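Local coordinates for protein putative oxidoreductase (Gluconobacter oxydans, PDB 3WJ7) that is a putative oxidoreductase of the short-chain dehydrogenase/reductase (SDR) family, which probably uses a nicotinamide coenzyme to interconvert carbonyl compounds and alcohols, at residues Tyr123-Ala129 / Lys158-Glu162; Met110-Leu114 / Lys172-Ala176; Thr22-Gly26 / Pro184-Asp189. All blocks are in the same frame, centred on the assembly; numbering follows the deposited sequence.

Contact 1 of 3, residues Tyr123-Ala129 / Lys158-Glu162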
ATOM      1  N   TYR A 123      14.176 -22.902  -8.103  1.00 35.01           N
ATOM      2  CA  TYR A 123      13.424 -21.725  -7.845  1.00 34.14           C
ATOM      3  C   TYR A 123      13.602 -20.713  -8.967  1.00 36.40           C
ATOM      4  O   TYR A 123      14.745 -20.282  -9.283  1.00 35.80           O
ATOM      5  CB  TYR A 123      13.840 -21.109  -6.525  1.00 34.63           C
ATOM      6  CG  TYR A 123      13.099 -19.814  -6.299  1.00 34.63           C
ATOM      7  CD1 TYR A 123      11.713 -19.786  -6.294  1.00 35.01           C
ATOM      8  CD2 TYR A 123      13.776 -18.627  -6.181  1.00 34.28           C
ATOM      9  CE1 TYR A 123      11.013 -18.611  -6.112  1.00 34.93           C
ATOM     10  CE2 TYR A 123      13.098 -17.439  -5.995  1.00 35.25           C
ATOM     11  CZ  TYR A 123      11.718 -17.449  -5.962  1.00 35.65           C
ATOM     12  OH  TYR A 123      11.060 -16.297  -5.779  1.00 35.50           O
ATOM     13  N   CYS A 124      12.469 -20.317  -9.561  1.00 35.77           N
ATOM     14  CA  CYS A 124      12.495 -19.315 -10.602  1.00 31.17           C
ATOM     15  C   CYS A 124      12.414 -17.961 -10.001  1.00 29.99           C
ATOM     16  O   CYS A 124      11.432 -17.607  -9.370  1.00 32.42           O
ATOM     17  CB  CYS A 124      11.400 -19.519 -11.613  1.00 32.46           C
ATOM     18  SG  CYS A 124      11.762 -18.635 -13.178  1.00 43.00           S
ATOM     19  N   SER A 125      13.462 -17.173 -10.169  1.00 29.40           N
ATOM     20  CA  SER A 125      13.464 -15.842  -9.579  1.00 27.46           C
ATOM     21  C   SER A 125      13.606 -14.877 -10.718  1.00 28.30           C
ATOM     22  O   SER A 125      12.983 -15.082 -11.732  1.00 30.79           O
ATOM     23  CB  SER A 125      14.601 -15.761  -8.600  1.00 28.64           C
ATOM     24  OG  SER A 125      15.019 -14.462  -8.322  1.00 30.78           O
ATOM     25  N   SER A 126      14.420 -13.840 -10.649  1.00 28.77           N
ATOM     26  CA  SER A 126      14.447 -12.961 -11.810  1.00 29.00           C
ATOM     27  C   SER A 126      15.593 -12.026 -11.690  1.00 29.32           C
ATOM     28  O   SER A 126      16.101 -11.807 -10.579  1.00 28.86           O
ATOM     29  CB  SER A 126      13.129 -12.191 -11.922  1.00 29.59           C
ATOM     30  OG  SER A 126      13.305 -10.954 -12.568  1.00 32.64           O
ATOM     31  N   VAL A 127      16.020 -11.457 -12.817  1.00 29.60           N
ATOM     32  CA  VAL A 127      17.044 -10.411 -12.712  1.00 31.35           C
ATOM     33  C   VAL A 127      16.560  -9.225 -11.856  1.00 33.23           C
ATOM     34  O   VAL A 127      17.398  -8.441 -11.370  1.00 37.47           O
ATOM     35  CB  VAL A 127      17.568  -9.909 -14.067  1.00 29.56           C
ATOM     36  CG1 VAL A 127      18.291 -11.028 -14.783  1.00 29.04           C
ATOM     37  CG2 VAL A 127      16.449  -9.294 -14.920  1.00 27.21           C
ATOM     38  N   ALA A 128      15.234  -9.094 -11.648  1.00 31.91           N
ATOM     39  CA  ALA A 128      14.735  -7.975 -10.830  1.00 32.36           C
ATOM     40  C   ALA A 128      15.191  -8.084  -9.372  1.00 31.88           C
ATOM     41  O   ALA A 128      15.289  -7.104  -8.679  1.00 37.09           O
ATOM     42  CB  ALA A 128      13.239  -7.846 -10.948  1.00 31.85           C
ATOM     43  N   ALA A 129      15.480  -9.288  -8.920  1.00 31.88           N
ATOM     44  CA  ALA A 129      16.091  -9.508  -7.613  1.00 32.26           C
ATOM     45  C   ALA A 129      17.577  -9.176  -7.528  1.00 34.55           C
ATOM     46  O   ALA A 129      18.159  -9.262  -6.428  1.00 38.17           O
ATOM     47  CB  ALA A 129      15.869 -10.952  -7.175  1.00 30.09           C
ATOM     48  N   LYS A 158      10.426  -9.356  -5.751  1.00 33.34           N
ATOM     49  CA  LYS A 158      11.272 -10.440  -6.246  1.00 33.60           C
ATOM     50  C   LYS A 158      12.490 -10.517  -5.342  1.00 33.27           C
ATOM     51  O   LYS A 158      12.920 -11.607  -5.004  1.00 35.52           O
ATOM     52  CB  LYS A 158      11.637 -10.288  -7.715  1.00 34.05           C
ATOM     53  CG  LYS A 158      10.473 -10.441  -8.668  1.00 36.57           C
ATOM     54  CD  LYS A 158       9.928 -11.862  -8.637  1.00 44.32           C
ATOM     55  CE  LYS A 158       8.678 -11.985  -9.510  1.00 53.12           C
ATOM     56  NZ  LYS A 158       8.027 -13.330  -9.407  1.00 60.86           N
ATOM     57  N   TYR A 159      12.994  -9.363  -4.900  1.00 32.09           N
ATOM     58  CA  TYR A 159      14.160  -9.318  -4.041  1.00 33.87           C
ATOM     59  C   TYR A 159      13.863 -10.031  -2.709  1.00 36.06           C
ATOM     60  O   TYR A 159      14.582 -10.966  -2.359  1.00 36.35           O
ATOM     61  CB  TYR A 159      14.643  -7.875  -3.809  1.00 36.44           C
ATOM     62  CG  TYR A 159      15.718  -7.744  -2.778  1.00 34.53           C
ATOM     63  CD1 TYR A 159      17.055  -7.995  -3.112  1.00 37.72           C
ATOM     64  CD2 TYR A 159      15.404  -7.416  -1.460  1.00 34.94           C
ATOM     65  CE1 TYR A 159      18.072  -7.882  -2.172  1.00 39.86           C
ATOM     66  CE2 TYR A 159      16.392  -7.293  -0.492  1.00 37.70           C
ATOM     67  CZ  TYR A 159      17.727  -7.522  -0.851  1.00 43.42           C
ATOM     68  OH  TYR A 159      18.727  -7.446   0.094  1.00 44.42           O
ATOM     69  N   ARG A 160      12.795  -9.652  -2.009  1.00 32.87           N
ATOM     70  CA  ARG A 160      12.506 -10.267  -0.737  1.00 33.24           C
ATOM     71  C   ARG A 160      12.313 -11.767  -0.831  1.00 35.40           C
ATOM     72  O   ARG A 160      12.814 -12.551   0.039  1.00 34.87           O
ATOM     73  CB  ARG A 160      11.290  -9.634  -0.066  1.00 36.16           C
ATOM     74  CG  ARG A 160      11.586  -8.226   0.384  1.00 41.59           C
ATOM     75  CD  ARG A 160      10.574  -7.747   1.388  1.00 46.87           C
ATOM     76  NE  ARG A 160      11.096  -6.520   1.977  1.00 53.38           N
ATOM     77  CZ  ARG A 160      10.347  -5.458   2.264  1.00 53.51           C
ATOM     78  NH1 ARG A 160       9.044  -5.465   2.004  1.00 53.30           N
ATOM     79  NH2 ARG A 160      10.894  -4.394   2.822  1.00 53.31           N
ATOM     80  N   ALA A 161      11.610 -12.190  -1.881  1.00 35.11           N
ATOM     81  CA  ALA A 161      11.353 -13.627  -2.075  1.00 35.20           C
ATOM     82  C   ALA A 161      12.673 -14.368  -2.305  1.00 35.78           C
ATOM     83  O   ALA A 161      12.953 -15.407  -1.652  1.00 35.74           O
ATOM     84  CB  ALA A 161      10.386 -13.864  -3.226  1.00 34.55           C
ATOM     85  N   GLU A 162      13.515 -13.820  -3.176  1.00 34.64           N
ATOM     86  CA  GLU A 162      14.797 -14.471  -3.391  1.00 37.82           C
ATOM     87  C   GLU A 162      15.564 -14.530  -2.059  1.00 36.78           C
ATOM     88  O   GLU A 162      16.177 -15.556  -1.756  1.00 37.70           O
ATOM     89  CB  GLU A 162      15.647 -13.823  -4.504  1.00 39.12           C
ATOM     90  CG  GLU A 162      17.111 -14.245  -4.418  1.00 39.63           C
ATOM     91  CD  GLU A 162      17.957 -13.808  -5.602  1.00 44.44           C
ATOM     92  OE1 GLU A 162      18.902 -13.003  -5.424  1.00 46.85           O
ATOM     93  OE2 GLU A 162      17.688 -14.261  -6.726  1.00 42.99           O
TER
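Residues 123-129 leave the end of a strand, pass through a loop and close into a 3-10 segment, running against the direction of helix segment 158-162. The CA atoms of Ser125 and Glu162 are 6.5 Å apart, and the backbones converge until the CA atoms of Ala129 and Tyr159 are only 4.1 Å apart. Alanine suits this pinch: its small CB points toward the helix and reaches the Lys158 backbone O at 3.7 Å. Within the bend, Ser126 OG accepts from Ala128 N at 2.8 Å, an ST turn that shapes the 3-10 start. The elements belong to a beta-alpha-beta crossover of the Rossmann-type fold, in which helix 153-172 connects the neighbouring parallel strands 120-124 and 176-185. That helix carries Tyr154 and Lys158 with the spacing of the SDR YxxxK signature, and both Ser126 and Ala128 touch Tyr154; Lys158 is therefore probably the motif's lysine, as in relatives. Its side chain lies about 5 Å from a bound mercury ion, and its CB is 4.4 Å from Ala128 CB. At the strand end of the segment, Tyr123 places its aromatic ring beside the helix. Its OH is 3.6 Å from Ala161 CB, an approach permitted by the short alanine side chain, while its CE2 lies 4.3 Å from Glu162 CA. The one hydrogen bond between the segments is buried: Ser125 OG donates to Glu162 OE2 at 3.1 Å, giving the carboxylate a polar partner in the interior. A long, weak ion pair links Glu162 to Lys239.

Contact 2 of 3, residues Met110-Leu114 / Lys172-Ala176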
ATOM      1  N   MET A 110       8.380 -23.639  -0.068  1.00 32.49           N
ATOM      2  CA  MET A 110       9.716 -24.120   0.271  1.00 32.57           C
ATOM      3  C   MET A 110       9.754 -24.975   1.555  1.00 33.39           C
ATOM      4  O   MET A 110      10.347 -26.047   1.587  1.00 33.04           O
ATOM      5  CB  MET A 110      10.702 -22.956   0.361  1.00 32.32           C
ATOM      6  CG  MET A 110      10.978 -22.223  -0.952  1.00 35.39           C
ATOM      7  SD  MET A 110      11.391 -23.203  -2.424  1.00 41.23           S
ATOM      8  CE  MET A 110       9.897 -23.053  -3.382  1.00 38.62           C
ATOM      9  N   LEU A 111       9.118 -24.498   2.621  1.00 36.29           N
ATOM     10  CA  LEU A 111       9.043 -25.266   3.837  1.00 37.73           C
ATOM     11  C   LEU A 111       8.272 -26.577   3.628  1.00 40.35           C
ATOM     12  O   LEU A 111       8.695 -27.617   4.122  1.00 40.52           O
ATOM     13  CB  LEU A 111       8.437 -24.448   4.950  1.00 39.40           C
ATOM     14  CG  LEU A 111       9.195 -23.255   5.568  1.00 41.14           C
ATOM     15  CD1 LEU A 111       8.359 -22.624   6.690  1.00 41.71           C
ATOM     16  CD2 LEU A 111      10.545 -23.682   6.108  1.00 40.39           C
ATOM     17  N   ALA A 112       7.169 -26.536   2.879  1.00 40.43           N
ATOM     18  CA  ALA A 112       6.386 -27.757   2.594  1.00 36.91           C
ATOM     19  C   ALA A 112       7.159 -28.808   1.820  1.00 36.25           C
ATOM     20  O   ALA A 112       7.058 -29.996   2.138  1.00 36.23           O
ATOM     21  CB  ALA A 112       5.056 -27.440   1.906  1.00 33.03           C
ATOM     22  N   ALA A 113       7.937 -28.380   0.827  1.00 39.01           N
ATOM     23  CA  ALA A 113       8.775 -29.300   0.002  1.00 39.32           C
ATOM     24  C   ALA A 113       9.897 -29.930   0.831  1.00 41.84           C
ATOM     25  O   ALA A 113      10.340 -31.076   0.596  1.00 41.63           O
ATOM     26  CB  ALA A 113       9.382 -28.560  -1.166  1.00 39.00           C
ATOM     27  N   LEU A 114      10.359 -29.142   1.786  1.00 42.14           N
ATOM     28  CA  LEU A 114      11.366 -29.565   2.718  1.00 45.98           C
ATOM     29  C   LEU A 114      10.752 -30.657   3.565  1.00 46.36           C
ATOM     30  O   LEU A 114      11.286 -31.765   3.633  1.00 45.71           O
ATOM     31  CB  LEU A 114      11.783 -28.379   3.586  1.00 46.94           C
ATOM     32  CG  LEU A 114      12.969 -28.537   4.518  1.00 47.49           C
ATOM     33  CD1 LEU A 114      14.194 -28.926   3.716  1.00 51.59           C
ATOM     34  CD2 LEU A 114      13.224 -27.239   5.247  1.00 50.37           C
ATOM     35  N   LYS A 172      18.488 -23.999   6.760  1.00 56.42           N
ATOM     36  CA  LYS A 172      17.702 -25.218   6.880  1.00 52.07           C
ATOM     37  C   LYS A 172      18.054 -26.199   5.785  1.00 51.38           C
ATOM     38  O   LYS A 172      17.361 -27.195   5.609  1.00 50.96           O
ATOM     39  CB  LYS A 172      16.194 -24.917   6.910  1.00 50.54           C
ATOM     40  CG  LYS A 172      15.799 -23.950   8.013  1.00 51.37           C
ATOM     41  CD  LYS A 172      14.317 -23.995   8.300  1.00 52.41           C
ATOM     42  CE  LYS A 172      14.042 -23.506   9.717  1.00 59.36           C
ATOM     43  NZ  LYS A 172      12.598 -23.632  10.093  1.00 60.65           N
ATOM     44  N   ASN A 173      19.130 -25.926   5.051  1.00 51.99           N
ATOM     45  CA  ASN A 173      19.613 -26.876   4.022  1.00 56.64           C
ATOM     46  C   ASN A 173      18.550 -27.307   2.988  1.00 52.02           C
ATOM     47  O   ASN A 173      18.493 -28.471   2.558  1.00 54.23           O
ATOM     48  CB  ASN A 173      20.293 -28.073   4.692  1.00 60.25           C
ATOM     49  CG  ASN A 173      21.224 -27.631   5.816  1.00 71.18           C
ATOM     50  OD1 ASN A 173      22.340 -27.151   5.567  1.00 67.36           O
ATOM     51  ND2 ASN A 173      20.743 -27.733   7.059  1.00 66.71           N
ATOM     52  N   LEU A 174      17.720 -26.332   2.609  1.00 44.98           N
ATOM     53  CA  LEU A 174      16.830 -26.411   1.444  1.00 41.12           C
ATOM     54  C   LEU A 174      17.607 -26.779   0.126  1.00 39.12           C
ATOM     55  O   LEU A 174      18.568 -26.147  -0.258  1.00 38.37           O
ATOM     56  CB  LEU A 174      16.048 -25.099   1.314  1.00 35.08           C
ATOM     57  CG  LEU A 174      14.937 -25.124   0.270  1.00 33.95           C
ATOM     58  CD1 LEU A 174      13.638 -25.698   0.820  1.00 29.97           C
ATOM     59  CD2 LEU A 174      14.734 -23.746  -0.348  1.00 30.34           C
ATOM     60  N   PRO A 175      17.214 -27.849  -0.540  1.00 39.16           N
ATOM     61  CA  PRO A 175      18.114 -28.226  -1.621  1.00 39.19           C
ATOM     62  C   PRO A 175      17.762 -27.467  -2.901  1.00 39.09           C
ATOM     63  O   PRO A 175      17.409 -28.077  -3.920  1.00 40.19           O
ATOM     64  CB  PRO A 175      17.845 -29.719  -1.759  1.00 36.18           C
ATOM     65  CG  PRO A 175      16.420 -29.868  -1.333  1.00 36.53           C
ATOM     66  CD  PRO A 175      16.270 -28.926  -0.187  1.00 38.45           C
ATOM     67  N   ALA A 176      17.818 -26.143  -2.825  1.00 39.07           N
ATOM     68  CA  ALA A 176      17.355 -25.276  -3.930  1.00 37.43           C
ATOM     69  C   ALA A 176      18.482 -24.692  -4.780  1.00 38.32           C
ATOM     70  O   ALA A 176      19.565 -24.316  -4.276  1.00 40.13           O
ATOM     71  CB  ALA A 176      16.440 -24.158  -3.410  1.00 34.37           C
TER
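Apolar side-chain packing dominates the meeting of helix segment 110-114 with the connection 172-176. Leu174 is the buried wedge: its branched end turns to the helix although its CA-to-CB bond points sideways, placing CD2 4.0 Å from Met110 SD and CD1 4.3 Å from Leu114 CB. Methionine, long and flexible, suits the deeper position, where it also reaches Ile121 and Leu168. Nearer the surface, Leu114 CD1 lies 4.4 Å from Pro175 CD.

Contacts of side chains with backbone come next. Leu174 CD1 rests 3.4 Å from Met110 O, a carbonyl already accepting from Leu114 N at 3.1 Å within its helix, so the methyl group only packs against it. Leu114 CD1 is 4.1 Å from Lys172 O. Helix 95-115, which carries 110-114, and helix 153-172 belong to the Rossmann-type fold; 172-176 leads from the latter into strand 176-185. Asn173 takes a positive phi as the chain leaves the helix, a conformation asparagine tolerates well, and Pro175 centres an inverse gamma turn, closed by a weak hydrogen bond of 2.7 Å from Ala176 N to Leu174 O.

A third kind of contact uses the aliphatic part of a charged residue. Lys172 gives its CB to Leu114 CD2 at 4.1 Å and its CD to Leu111 CD2 at 4.4 Å, so the methylenes of an exposed lysine pack on the leucines, with its ammonium group beyond them at the tip.

Contact 3 of 3, residues Thr22-Gly26 / Pro184-Asp189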
ATOM      1  N   THR A  22       0.337 -22.421 -15.762  1.00 40.19           N
ATOM      2  CA  THR A  22      -0.562 -21.694 -16.690  1.00 38.51           C
ATOM      3  C   THR A  22       0.070 -20.390 -17.208  1.00 39.57           C
ATOM      4  O   THR A  22      -0.389 -19.825 -18.196  1.00 47.13           O
ATOM      5  CB  THR A  22      -1.911 -21.389 -16.026  1.00 38.80           C
ATOM      6  OG1 THR A  22      -1.688 -20.617 -14.830  1.00 42.44           O
ATOM      7  CG2 THR A  22      -2.569 -22.689 -15.585  1.00 35.67           C
ATOM      8  N   GLY A  23       1.135 -19.910 -16.563  1.00 36.03           N
ATOM      9  CA  GLY A  23       1.829 -18.736 -17.056  1.00 32.40           C
ATOM     10  C   GLY A  23       2.678 -18.951 -18.317  1.00 34.36           C
ATOM     11  O   GLY A  23       2.812 -20.061 -18.855  1.00 33.15           O
ATOM     12  N   PHE A  24       3.214 -17.835 -18.792  1.00 34.21           N
ATOM     13  CA  PHE A  24       4.024 -17.742 -19.967  1.00 34.62           C
ATOM     14  C   PHE A  24       5.283 -18.592 -19.780  1.00 35.64           C
ATOM     15  O   PHE A  24       5.549 -19.486 -20.585  1.00 42.02           O
ATOM     16  CB  PHE A  24       4.333 -16.257 -20.222  1.00 33.64           C
ATOM     17  CG  PHE A  24       5.050 -15.992 -21.512  1.00 38.40           C
ATOM     18  CD1 PHE A  24       4.676 -16.649 -22.699  1.00 35.60           C
ATOM     19  CD2 PHE A  24       6.123 -15.056 -21.563  1.00 39.52           C
ATOM     20  CE1 PHE A  24       5.380 -16.389 -23.897  1.00 37.82           C
ATOM     21  CE2 PHE A  24       6.802 -14.805 -22.773  1.00 36.42           C
ATOM     22  CZ  PHE A  24       6.427 -15.469 -23.934  1.00 34.19           C
ATOM     23  N   VAL A  25       6.026 -18.353 -18.703  1.00 34.85           N
ATOM     24  CA  VAL A  25       7.220 -19.152 -18.403  1.00 34.78           C
ATOM     25  C   VAL A  25       6.937 -20.563 -17.849  1.00 34.58           C
ATOM     26  O   VAL A  25       7.560 -21.541 -18.285  1.00 33.21           O
ATOM     27  CB  VAL A  25       8.156 -18.430 -17.425  1.00 30.96           C
ATOM     28  CG1 VAL A  25       9.305 -19.359 -17.059  1.00 30.20           C
ATOM     29  CG2 VAL A  25       8.623 -17.133 -18.047  1.00 28.00           C
ATOM     30  N   GLY A  26       6.015 -20.641 -16.899  1.00 32.75           N
ATOM     31  CA  GLY A  26       5.616 -21.896 -16.302  1.00 35.61           C
ATOM     32  C   GLY A  26       5.231 -22.921 -17.357  1.00 41.08           C
ATOM     33  O   GLY A  26       5.668 -24.107 -17.323  1.00 36.46           O
ATOM     34  N   PRO A 184      11.463 -12.313 -20.766  1.00 33.39           N
ATOM     35  CA  PRO A 184      11.243 -13.313 -21.804  1.00 30.95           C
ATOM     36  C   PRO A 184      10.236 -12.854 -22.825  1.00 32.56           C
ATOM     37  O   PRO A 184       9.221 -12.317 -22.474  1.00 30.61           O
ATOM     38  CB  PRO A 184      10.657 -14.467 -21.046  1.00 33.06           C
ATOM     39  CG  PRO A 184       9.913 -13.822 -19.903  1.00 33.42           C
ATOM     40  CD  PRO A 184      10.726 -12.619 -19.518  1.00 31.95           C
ATOM     41  N   VAL A 185      10.547 -13.090 -24.097  1.00 34.56           N
ATOM     42  CA  VAL A 185       9.694 -12.755 -25.204  1.00 34.23           C
ATOM     43  C   VAL A 185       9.605 -14.024 -26.018  1.00 37.98           C
ATOM     44  O   VAL A 185      10.522 -14.851 -25.995  1.00 43.47           O
ATOM     45  CB  VAL A 185      10.337 -11.627 -26.023  1.00 32.32           C
ATOM     46  CG1 VAL A 185       9.655 -11.394 -27.337  1.00 28.15           C
ATOM     47  CG2 VAL A 185      10.360 -10.363 -25.199  1.00 31.36           C
ATOM     48  N   GLY A 186       8.495 -14.209 -26.707  1.00 38.18           N
ATOM     49  CA  GLY A 186       8.365 -15.327 -27.618  1.00 41.56           C
ATOM     50  C   GLY A 186       6.945 -15.649 -27.986  1.00 42.89           C
ATOM     51  O   GLY A 186       6.038 -14.819 -27.779  1.00 47.56           O
ATOM     52  N   PRO A 187       6.732 -16.849 -28.530  1.00 42.64           N
ATOM     53  CA  PRO A 187       5.383 -17.208 -28.956  1.00 45.61           C
ATOM     54  C   PRO A 187       4.537 -17.584 -27.763  1.00 46.14           C
ATOM     55  O   PRO A 187       5.067 -17.796 -26.675  1.00 52.39           O
ATOM     56  CB  PRO A 187       5.614 -18.405 -29.893  1.00 46.43           C
ATOM     57  CG  PRO A 187       6.895 -18.999 -29.446  1.00 44.09           C
ATOM     58  CD  PRO A 187       7.731 -17.826 -28.979  1.00 44.88           C
ATOM     59  N   ARG A 188       3.225 -17.635 -27.958  1.00 49.70           N
ATOM     60  CA  ARG A 188       2.281 -18.026 -26.901  1.00 49.84           C
ATOM     61  C   ARG A 188       2.183 -17.002 -25.774  1.00 47.28           C
ATOM     62  O   ARG A 188       2.025 -17.363 -24.609  1.00 48.38           O
ATOM     63  CB  ARG A 188       2.656 -19.363 -26.297  1.00 49.96           C
ATOM     64  CG  ARG A 188       2.543 -20.519 -27.222  1.00 53.45           C
ATOM     65  CD  ARG A 188       1.877 -21.567 -26.394  1.00 67.03           C
ATOM     66  NE  ARG A 188       1.990 -22.870 -27.018  1.00 87.02           N
ATOM     67  CZ  ARG A 188       1.186 -23.885 -26.736  1.00 92.00           C
ATOM     68  NH1 ARG A 188       0.205 -23.733 -25.840  1.00 90.51           N
ATOM     69  NH2 ARG A 188       1.368 -25.042 -27.352  1.00 96.30           N
ATOM     70  N   ASP A 189       2.254 -15.728 -26.120  1.00 44.12           N
ATOM     71  CA  ASP A 189       2.195 -14.716 -25.114  1.00 45.20           C
ATOM     72  C   ASP A 189       0.744 -14.254 -25.018  1.00 48.35           C
ATOM     73  O   ASP A 189       0.356 -13.212 -25.540  1.00 48.37           O
ATOM     74  CB  ASP A 189       3.175 -13.590 -25.395  1.00 42.99           C
ATOM     75  CG  ASP A 189       3.401 -12.737 -24.183  1.00 45.26           C
ATOM     76  OD1 ASP A 189       2.741 -13.043 -23.157  1.00 50.00           O
ATOM     77  OD2 ASP A 189       4.215 -11.775 -24.242  1.00 42.33           O
TER
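Gly23 opens the contact as the N-cap of helix 24-35; it touches nothing in 184-189, and its O is hydrogen-bonded to Ser27 OG. Phe24 then provides most of what residues 22-26 contribute, 134 Å² of buried surface, reaching into the curve formed by the end of strand 176-185 and the turn that follows. Carbonyl oxygens gather near the rim of its ring, where the C-H groups carry a slight positive charge: Pro187 O lies 3.1 Å from CE1 of Phe24, and Pro184 O lies 3.5 Å from its CE2. Gly186 N comes within 3.7 Å of CZ of Phe24. Glycine is required at that position, since at its backbone angles a CB would be jammed against the preceding carbonyl and would clash with Pro187. One ring face receives Asp189 CB in a CH-pi contact, 4.3 Å from the Phe24 centroid and 28° from the normal, while the carboxylate turns to other partners, among them Thr193. Arg188 adopts a positive phi in the turn; its guanidinium leads away to a salt bridge with Glu55.

Gly23 and Gly26 fit the last two glycines of the TGxxGxxG signature, the coenzyme-binding turn as in extended SDR proteins; Phe24 and Val25 are the two residues between these glycines. Val25 has its CG2 4.0 Å from Pro184 CG, two compact apolar groups meeting beside the ring; the valine side chain lies about 5 Å from a bound mercury ion. Gly26, buried and without a side chain, continues the helix beyond the reach of 184-189.

From the N terminus, the chain first passes 22-26 at the start of helix 24-35, then 110-114 near the end of helix 95-115, then 123-129 at the end of strand 120-124. The return partners come in reverse order. Helix residues 158-162 close contact 1 over 28 intervening residues, 172-176 closes contact 2 over 57, and 184-189 closes contact 3 over 157, so the three loops are nested and none cross. Contacts 1 and 3 reach neighbouring strands of one sheet, their centres about 18 Å apart, whereas contact 2 ties helix 95-115 to the connection between helix 153-172 and strand 176-185, its centre about 27 Å from that of contact 3.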